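Local coordinates for putative alpha KG dependent 2,4-D dioxygenase (Burkholderia xenovorans, PDB 5J92), which probably acts as an iron(II)- and 2-oxoglutarate-dependent dioxygenase of the TauD/TfdA family, at residues F136-I141 with S257-V262; G171-Y176 with I202-R207. One frame throughout, in Å; residues are numbered along the deposited sequence. Where two conformers were deposited one is given.

Interaction 1. Residues F136-I141 with S257-V262; sequences FLLSYI and SVRDLV
One face of the Tyr140 ring carries the guanidinium of Arg259, with CZ 3.8 Å from the ring centroid and over the face, a cation-pi contact. The planes are 31° apart, and the nearest approach is Arg259 NH2 to Tyr140 CE2, 3.2 Å. The ring of His286 also stacks on Tyr140, and at the tyrosine edge, in plane, lies the backbone O of Leu138. At the edge of the Phe136 ring, near its plane, sits Leu261 CD2. The Arg259 chain is bent at its second torsion and folds back over Ser139 O, although its CB bond points away.

Ser139 carries the polar contacts next to the turn. Its OG, set between backbone N and carbonyl carbon (chi1 70°), donates to Ser257 O at 2.7 Å from above the carbonyl plane; that oxygen also accepts from Asp260 N, so two donors grip it. Arg259 N reaches Ser139 O at 2.9 Å, and Ser139 N bonds Asp260 O at 3.1 Å. Further along, Leu137 and Val262 form a hydrogen-bonded pair, Val262 N meeting Leu137 O at 2.9 Å almost straight (177°).

A type II turn, Ser257 to Asp260, leads into an antiparallel pairing of strands 261-265 and 132-139 in the major sheet of the TauD/TfdA double-stranded beta-helix; Leu137 lies about 7 Å, side chain to metal, from the bound iron.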
# COMPACT_ATOMS: atom_id res chain seq x y z
N PHE A 136 15.69 6.10 18.69
CA PHE A 136 15.16 6.13 20.04
C PHE A 136 14.05 7.16 20.13
O PHE A 136 14.19 8.28 19.63
CB PHE A 136 16.26 6.48 21.07
CG PHE A 136 17.49 5.62 20.97
CD1 PHE A 136 18.44 5.85 19.98
CD2 PHE A 136 17.71 4.60 21.89
CE1 PHE A 136 19.57 5.07 19.89
CE2 PHE A 136 18.85 3.81 21.81
CZ PHE A 136 19.79 4.05 20.81
N LEU A 137 12.95 6.78 20.78
CA LEU A 137 11.78 7.64 20.96
C LEU A 137 11.34 7.53 22.42
O LEU A 137 11.03 6.43 22.88
CB LEU A 137 10.63 7.24 20.04
CG LEU A 137 10.41 7.91 18.68
CD1 LEU A 137 9.16 7.35 18.00
CD2 LEU A 137 10.34 9.43 18.81
N LEU A 138 11.30 8.65 23.12
CA LEU A 138 10.86 8.69 24.51
C LEU A 138 9.57 9.49 24.59
O LEU A 138 9.54 10.67 24.23
CB LEU A 138 11.94 9.28 25.41
CG LEU A 138 11.63 9.43 26.91
CD1 LEU A 138 11.30 8.09 27.57
CD2 LEU A 138 12.81 10.09 27.58
N SER A 139 8.50 8.86 25.05
CA SER A 139 7.18 9.49 25.06
C SER A 139 6.99 10.34 26.31
O SER A 139 7.26 9.89 27.43
CB SER A 139 6.07 8.44 24.97
OG SER A 139 6.00 7.70 26.17
N TYR A 140 6.52 11.57 26.11
CA TYR A 140 6.15 12.47 27.19
C TYR A 140 4.64 12.57 27.35
O TYR A 140 4.14 12.55 28.48
CB TYR A 140 6.74 13.86 26.96
CG TYR A 140 8.18 14.01 27.41
CD1 TYR A 140 9.18 13.19 26.89
CD2 TYR A 140 8.53 14.95 28.37
CE1 TYR A 140 10.50 13.32 27.31
CE2 TYR A 140 9.83 15.08 28.80
CZ TYR A 140 10.82 14.27 28.27
OH TYR A 140 12.12 14.42 28.70
N ILE A 141 3.91 12.72 26.25
CA ILE A 141 2.45 12.86 26.29
C ILE A 141 1.87 11.95 25.21
O ILE A 141 2.25 12.06 24.04
CB ILE A 141 2.00 14.32 26.09
CG1 ILE A 141 2.64 15.23 27.15
CG2 ILE A 141 0.50 14.42 26.16
CD1 ILE A 141 2.30 16.75 27.01
N SER A 257 2.88 3.91 26.10
CA SER A 257 2.62 4.31 27.47
C SER A 257 3.53 5.49 27.77
O SER A 257 4.61 5.63 27.19
CB SER A 257 2.91 3.18 28.47
OG SER A 257 2.02 2.09 28.29
N VAL A 258 3.09 6.34 28.70
CA VAL A 258 3.88 7.51 29.06
C VAL A 258 5.25 7.07 29.56
O VAL A 258 5.37 6.14 30.37
CB VAL A 258 3.14 8.36 30.11
CG1 VAL A 258 4.08 9.38 30.75
CG2 VAL A 258 1.96 9.08 29.45
N ARG A 259 6.30 7.72 29.04
CA ARG A 259 7.70 7.49 29.38
C ARG A 259 8.20 6.10 28.99
O ARG A 259 9.20 5.62 29.55
CB ARG A 259 7.97 7.75 30.86
CG ARG A 259 7.88 9.22 31.26
CD ARG A 259 8.87 10.09 30.51
NE ARG A 259 8.81 11.45 31.01
CZ ARG A 259 9.84 12.28 31.08
NH1 ARG A 259 11.04 11.89 30.67
NH2 ARG A 259 9.67 13.50 31.57
N ASP A 260 7.56 5.47 28.00
CA ASP A 260 8.19 4.38 27.28
C ASP A 260 9.41 4.94 26.56
O ASP A 260 9.32 5.97 25.88
CB ASP A 260 7.25 3.80 26.22
CG ASP A 260 6.29 2.74 26.75
OD1 ASP A 260 6.38 2.30 27.91
OD2 ASP A 260 5.44 2.33 25.93
N LEU A 261 10.55 4.27 26.69
CA LEU A 261 11.68 4.50 25.81
C LEU A 261 11.73 3.34 24.83
O LEU A 261 11.98 2.19 25.23
CB LEU A 261 12.99 4.63 26.59
CG LEU A 261 14.16 5.39 25.94
CD1 LEU A 261 15.37 5.35 26.86
CD2 LEU A 261 14.54 4.82 24.59
N VAL A 262 11.50 3.62 23.56
CA VAL A 262 11.48 2.59 22.52
C VAL A 262 12.70 2.79 21.64
O VAL A 262 12.91 3.88 21.08
CB VAL A 262 10.18 2.61 21.70
CG1 VAL A 262 10.26 1.55 20.58
CG2 VAL A 262 8.98 2.34 22.60

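Interaction 2. Residues G171-Y176 with I202-R207; sequences GLSCHY and IHELVR
This is an antiparallel strand pairing, 173-176 against 201-208, at the middle of a four-stranded sheet set apart from the major sheet of the fold, with strands 223-226 and 215-217 at its margins. The short segments 173-176 and 202-204 run at 146° to each other, 4.6 Å apart at closest approach. Cys174 and His203 make the hydrogen-bonded pair: Cys174 N to His203 O is 2.9 Å, nearly along the C=O axis, and His203 N to Cys174 O is the longer return bond at 3.2 Å. Beyond it Leu205 N donates to Leu172 O at 2.8 Å, arriving from above the carbonyl plane; a water donating to the same oxygen accepts from Val206 N, bridging the two segments where strand 201-208 is interrupted at Leu205.

Cys174 and His203 point to one face, His175 and Ile202 to the other, while the side chains of Ser173 and Glu204 diverge. On the Cys174 and His203 side, the imidazole edge is turned to the face of the Tyr176 ring, the planes at 65°. His203 CD2 stands over that face, offset toward the rim, while His203 CB reaches Tyr176 CE1 at 3.5 Å. Leu205, with CG anti to the backbone N (chi1 -179°), brings CD1 to within 3.9 Å of Cys174 SG, and helix 231-245 covers both through Leu238 and Leu241. On the other face Ile202 lies alongside His175, pointing the same way, its CG1 3.7 Å from His175 ND1; the ring of His225 stacks on His175.

Both polar tips of the aromatic pair are tied outside it, Tyr176 OH to Tyr218 O and His203 NE2 to Leu128 O. Such anchoring should restrict rotation of both rings, and NE2 facing a carbonyl oxygen implies that this nitrogen carries a proton.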
# COMPACT_ATOMS: atom_id res chain seq x y z
N GLY A 171 21.03 -10.35 -4.59
CA GLY A 171 22.07 -9.57 -5.23
C GLY A 171 21.64 -8.24 -5.82
O GLY A 171 22.47 -7.55 -6.41
N LEU A 172 20.38 -7.87 -5.67
CA LEU A 172 19.94 -6.60 -6.22
C LEU A 172 20.35 -5.44 -5.32
O LEU A 172 20.55 -5.59 -4.11
CB LEU A 172 18.41 -6.59 -6.38
CG LEU A 172 17.75 -7.56 -7.35
CD1 LEU A 172 16.28 -7.26 -7.38
CD2 LEU A 172 18.36 -7.45 -8.76
N SER A 173 20.46 -4.26 -5.93
CA SER A 173 20.62 -3.01 -5.21
C SER A 173 19.52 -2.06 -5.67
O SER A 173 18.99 -2.19 -6.78
CB SER A 173 22.01 -2.38 -5.43
OG SER A 173 23.01 -3.19 -4.83
N CYS A 174 19.19 -1.11 -4.81
CA CYS A 174 18.11 -0.18 -5.06
C CYS A 174 18.60 1.25 -4.95
O CYS A 174 19.59 1.54 -4.28
CB CYS A 174 16.96 -0.36 -4.08
SG CYS A 174 16.07 -1.89 -4.28
N HIS A 175 17.85 2.15 -5.61
CA HIS A 175 18.05 3.59 -5.49
C HIS A 175 17.23 4.12 -4.33
O HIS A 175 16.05 3.79 -4.21
CB HIS A 175 17.62 4.30 -6.78
CG HIS A 175 18.41 3.92 -8.00
ND1 HIS A 175 19.66 4.45 -8.26
CD2 HIS A 175 18.11 3.13 -9.06
CE1 HIS A 175 20.10 3.99 -9.42
NE2 HIS A 175 19.18 3.18 -9.92
N TYR A 176 17.84 4.95 -3.47
CA TYR A 176 17.16 5.58 -2.34
C TYR A 176 17.28 7.10 -2.51
O TYR A 176 18.37 7.61 -2.76
CB TYR A 176 17.76 5.12 -1.00
CG TYR A 176 17.62 3.62 -0.74
CD1 TYR A 176 18.42 2.70 -1.42
CD2 TYR A 176 16.70 3.13 0.19
CE1 TYR A 176 18.31 1.33 -1.19
CE2 TYR A 176 16.58 1.75 0.44
CZ TYR A 176 17.38 0.87 -0.25
OH TYR A 176 17.26 -0.49 -0.04
N ILE A 202 22.66 4.53 -3.18
CA ILE A 202 22.36 3.14 -3.50
C ILE A 202 22.72 2.25 -2.32
O ILE A 202 23.75 2.45 -1.68
CB ILE A 202 23.09 2.72 -4.80
CG1 ILE A 202 22.44 3.42 -5.99
CG2 ILE A 202 23.12 1.21 -4.97
CD1 ILE A 202 23.21 3.28 -7.28
N HIS A 203 21.85 1.28 -2.03
CA HIS A 203 22.11 0.27 -1.01
C HIS A 203 21.68 -1.09 -1.55
O HIS A 203 20.75 -1.19 -2.35
CB HIS A 203 21.35 0.53 0.30
CG HIS A 203 21.68 1.83 0.96
ND1 HIS A 203 22.93 2.11 1.48
CD2 HIS A 203 20.92 2.92 1.22
CE1 HIS A 203 22.93 3.32 1.99
NE2 HIS A 203 21.73 3.84 1.85
N GLU A 204 22.34 -2.15 -1.06
CA GLU A 204 21.96 -3.51 -1.40
C GLU A 204 20.60 -3.85 -0.80
O GLU A 204 20.30 -3.50 0.34
CB GLU A 204 23.01 -4.49 -0.90
CG GLU A 204 24.34 -4.40 -1.64
CD GLU A 204 25.39 -5.34 -1.08
OE1 GLU A 204 25.08 -6.07 -0.11
OE2 GLU A 204 26.53 -5.34 -1.61
N LEU A 205 19.80 -4.61 -1.56
CA LEU A 205 18.45 -4.93 -1.13
C LEU A 205 18.42 -6.02 -0.07
O LEU A 205 17.57 -5.98 0.83
CB LEU A 205 17.60 -5.34 -2.34
CG LEU A 205 16.11 -5.68 -2.08
CD1 LEU A 205 15.33 -4.49 -1.48
CD2 LEU A 205 15.46 -6.18 -3.34
N VAL A 206 19.32 -7.00 -0.13
CA VAL A 206 19.33 -8.09 0.85
C VAL A 206 20.47 -7.82 1.82
O VAL A 206 21.65 -7.86 1.45
CB VAL A 206 19.47 -9.46 0.18
CG1 VAL A 206 19.55 -10.55 1.25
CG2 VAL A 206 18.30 -9.71 -0.75
N ARG A 207 20.12 -7.54 3.08
CA ARG A 207 21.07 -7.22 4.12
C ARG A 207 21.40 -8.44 4.95
O ARG A 207 20.61 -9.38 5.08
CB ARG A 207 20.51 -6.14 5.06
CG ARG A 207 19.65 -5.09 4.37
CD ARG A 207 19.42 -3.92 5.32
NE ARG A 207 20.66 -3.18 5.51
CZ ARG A 207 20.77 -2.02 6.14
NH1 ARG A 207 21.96 -1.44 6.24
NH2 ARG A 207 19.71 -1.43 6.66
O HOH W 1 20.97 -7.71 -2.53

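From the N terminus the chain first enters 136-141, on strand 132-139, and returns to pair with it only at 257-262, after 115 intervening residues. Interaction 2 falls wholly within that long excursion: 171-176 meets 202-207 across a shorter loop of 25 residues, about half of them helical, and this loop closes before the larger one does, so the two nest without crossing. Interaction 1 joins neighbouring strands of the major sheet, whereas interaction 2 joins the central strands of the separate four-stranded sheet. Their centres lie 32 Å apart on opposite sides of the chain's centre, with nearest atoms about 15 Å apart, so they do not touch.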